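Local coordinates for protein homocysteine S-methyltransferase (Escherichia coli, PDB 5DMM) that transfers a methyl group from S-methylmethionine, or less efficiently from S-adenosylmethionine, to homocysteine, yielding methionine with the help of zinc, at residues 116-122 with 162-168. Numbering follows the deposited sequence.
Sequences LLVAGSV and ADLLACE. With HCS (2-amino-4-mercapto-butyric acid), chain F.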
loop_
_atom_site.group_PDB
_atom_site.type_symbol
_atom_site.label_atom_id
_atom_site.label_comp_id
_atom_site.label_asym_id
_atom_site.label_seq_id
_atom_site.Cartn_x
_atom_site.Cartn_y
_atom_site.Cartn_z
ATOM N N LEU A 116 8.519 -13.916 -2.543
ATOM C CA LEU A 116 8.415 -12.469 -2.722
ATOM C C LEU A 116 7.026 -12.134 -3.282
ATOM O O LEU A 116 6.503 -12.844 -4.147
ATOM C CB LEU A 116 9.510 -11.939 -3.659
ATOM C CG LEU A 116 10.973 -12.184 -3.280
ATOM C CD1 LEU A 116 11.897 -11.539 -4.296
ATOM C CD2 LEU A 116 11.281 -11.660 -1.876
ATOM N N LEU A 117 6.436 -11.052 -2.787
ATOM C CA LEU A 117 5.083 -10.678 -3.167
ATOM C C LEU A 117 5.042 -9.365 -3.953
ATOM O O LEU A 117 5.987 -8.556 -3.904
ATOM C CB LEU A 117 4.204 -10.563 -1.926
ATOM C CG LEU A 117 4.062 -11.841 -1.091
ATOM C CD1 LEU A 117 3.277 -11.561 0.172
ATOM C CD2 LEU A 117 3.411 -12.942 -1.917
ATOM N N VAL A 118 3.949 -9.179 -4.691
ATOM C CA VAL A 118 3.632 -7.898 -5.313
ATOM C C VAL A 118 2.241 -7.455 -4.839
ATOM O O VAL A 118 1.253 -8.173 -5.020
ATOM C CB VAL A 118 3.655 -7.980 -6.855
ATOM C CG1 VAL A 118 3.215 -6.647 -7.483
ATOM C CG2 VAL A 118 5.035 -8.382 -7.360
ATOM N N ALA A 119 2.161 -6.288 -4.216
ATOM C CA ALA A 119 0.875 -5.785 -3.761
ATOM C C ALA A 119 0.444 -4.632 -4.642
ATOM O O ALA A 119 1.214 -3.697 -4.848
ATOM C CB ALA A 119 0.954 -5.350 -2.311
ATOM N N GLY A 120 -0.789 -4.682 -5.143
ATOM C CA GLY A 120 -1.298 -3.599 -5.977
ATOM C C GLY A 120 -1.806 -2.446 -5.124
ATOM O O GLY A 120 -2.712 -2.622 -4.305
ATOM N N SER A 121 -1.225 -1.263 -5.309
ATOM C CA SER A 121 -1.625 -0.108 -4.515
ATOM C C SER A 121 -3.006 0.420 -4.906
ATOM O O SER A 121 -3.267 0.744 -6.080
ATOM C CB SER A 121 -0.617 1.021 -4.647
ATOM O OG SER A 121 -1.153 2.167 -4.025
ATOM N N VAL A 122 -3.873 0.515 -3.903
ATOM C CA VAL A 122 -5.187 1.122 -4.030
ATOM C C VAL A 122 -5.281 2.324 -3.101
ATOM O O VAL A 122 -5.422 2.176 -1.879
ATOM C CB VAL A 122 -6.302 0.110 -3.700
ATOM C CG1 VAL A 122 -7.663 0.803 -3.550
ATOM C CG2 VAL A 122 -6.356 -0.963 -4.778
ATOM N N ALA A 162 -1.351 -9.187 -9.431
ATOM C CA ALA A 162 -1.015 -8.821 -8.053
ATOM C C ALA A 162 -1.349 -9.965 -7.095
ATOM O O ALA A 162 -2.390 -10.605 -7.247
ATOM C CB ALA A 162 -1.770 -7.557 -7.638
ATOM N N ASP A 163 -0.472 -10.222 -6.124
ATOM C CA ASP A 163 -0.722 -11.256 -5.118
ATOM C C ASP A 163 -1.762 -10.792 -4.129
ATOM O O ASP A 163 -2.556 -11.592 -3.616
ATOM C CB ASP A 163 0.571 -11.628 -4.387
ATOM C CG ASP A 163 1.615 -12.169 -5.330
ATOM O OD1 ASP A 163 1.315 -13.170 -6.020
ATOM O OD2 ASP A 163 2.716 -11.580 -5.403
ATOM N N LEU A 164 -1.745 -9.501 -3.844
ATOM C CA LEU A 164 -2.778 -8.918 -3.003
ATOM C C LEU A 164 -2.902 -7.426 -3.255
ATOM O O LEU A 164 -2.129 -6.846 -4.015
ATOM C CB LEU A 164 -2.494 -9.181 -1.528
ATOM C CG LEU A 164 -1.315 -8.473 -0.872
ATOM C CD1 LEU A 164 -1.382 -8.761 0.632
ATOM C CD2 LEU A 164 0.021 -8.944 -1.406
ATOM N N LEU A 165 -3.905 -6.827 -2.626
ATOM C CA LEU A 165 -4.200 -5.419 -2.784
ATOM C C LEU A 165 -3.794 -4.693 -1.524
ATOM O O LEU A 165 -4.125 -5.112 -0.405
ATOM C CB LEU A 165 -5.681 -5.187 -3.061
ATOM C CG LEU A 165 -6.271 -5.887 -4.285
ATOM C CD1 LEU A 165 -7.765 -5.633 -4.401
ATOM C CD2 LEU A 165 -5.573 -5.409 -5.558
ATOM N N ALA A 166 -3.058 -3.613 -1.715
ATOM C CA ALA A 166 -2.709 -2.706 -0.628
ATOM C C ALA A 166 -3.673 -1.524 -0.635
ATOM O O ALA A 166 -3.441 -0.518 -1.324
ATOM C CB ALA A 166 -1.281 -2.228 -0.785
ATOM N N CYS A 167 -4.773 -1.653 0.097
ATOM C CA CYS A 167 -5.745 -0.573 0.183
ATOM C C CYS A 167 -5.235 0.333 1.293
ATOM O O CYS A 167 -5.321 -0.024 2.462
ATOM C CB CYS A 167 -7.139 -1.113 0.479
ATOM S SG CYS A 167 -7.708 -2.287 -0.784
ATOM N N GLU A 168 -4.692 1.485 0.927
ATOM C CA GLU A 168 -3.831 2.222 1.853
ATOM C C GLU A 168 -4.127 3.710 1.957
ATOM O O GLU A 168 -4.764 4.297 1.077
ATOM C CB GLU A 168 -2.377 2.040 1.432
ATOM C CG GLU A 168 -2.095 2.581 0.018
ATOM C CD GLU A 168 -0.660 2.365 -0.423
ATOM O OE1 GLU A 168 0.161 1.916 0.407
ATOM O OE2 GLU A 168 -0.353 2.652 -1.606
HETATM N N HCS F . 1.912 5.716 -3.028
HETATM C CA HCS F . 2.340 5.219 -1.735
HETATM C CB HCS F . 1.393 5.728 -0.656
HETATM C CG HCS F . 1.405 7.250 -0.590
HETATM S SD HCS F . 0.544 7.798 0.905
HETATM C C HCS F . 2.327 3.720 -1.747
HETATM O OXT HCS F . 1.945 3.135 -2.783
HETATM O O HCS F . 2.698 3.111 -0.719
#
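Ala119, Gly120, Ser121 and Val122 pair in parallel register with Leu164, Leu165, Ala166 and Cys167, the short segment axes of strands 117-122 and 164-168 inclined by 39°. Gly120 and Val122 carry the pairing from one strand: Gly120 N donates to Leu164 O and Gly120 O accepts from Ala166 N, then Val122 N reaches Ala166 O and Glu168 N returns to Val122 O. Where the strands begin, a side chain takes over. Asp163 N binds Val118 O at 2.9 Å, while Asp163 OD2 accepts from Val118 N at 2.8 Å through its anti lone pair; the carboxylate lies against Leu117 CD2. On the face bearing Ala119 and Ala166, Leu164 CD2 rests 3.8 Å from Ala119 CB. On the reverse face, Cys167 SG packs 4.0 Å from Val122 CB. At the C-terminal ends, Ser121 OG, anti to its own N (chi1 171°), donates to Glu168 OE2 over 2.6 Å, arriving on the anti side, 31° out of the carboxylate plane. The same OE2 lies 2.6 Å from OXT of bound homocysteine. The bonds from Ser121 OG to OE2 and between Tyr253 OH and OE1, one on each oxygen, probably limit the rotation of the carboxylate at the substrate pocket. With Glu168 exchanged for an alanine, the Ser121 hydroxyl would probably lose its acceptor and Tyr253 OH its partner, and a gap would open beside the homocysteine carboxylate. These are adjacent strands of the TIM barrel, joined through helix 143-159 in a beta-alpha-beta crossover. Arg103 of helix 85-109 forms a salt bridge with Asp163, strand 65-67 flanks 117-122, and Trp192 of strand 191-197 packs on Ala119, Leu164 and Ala166.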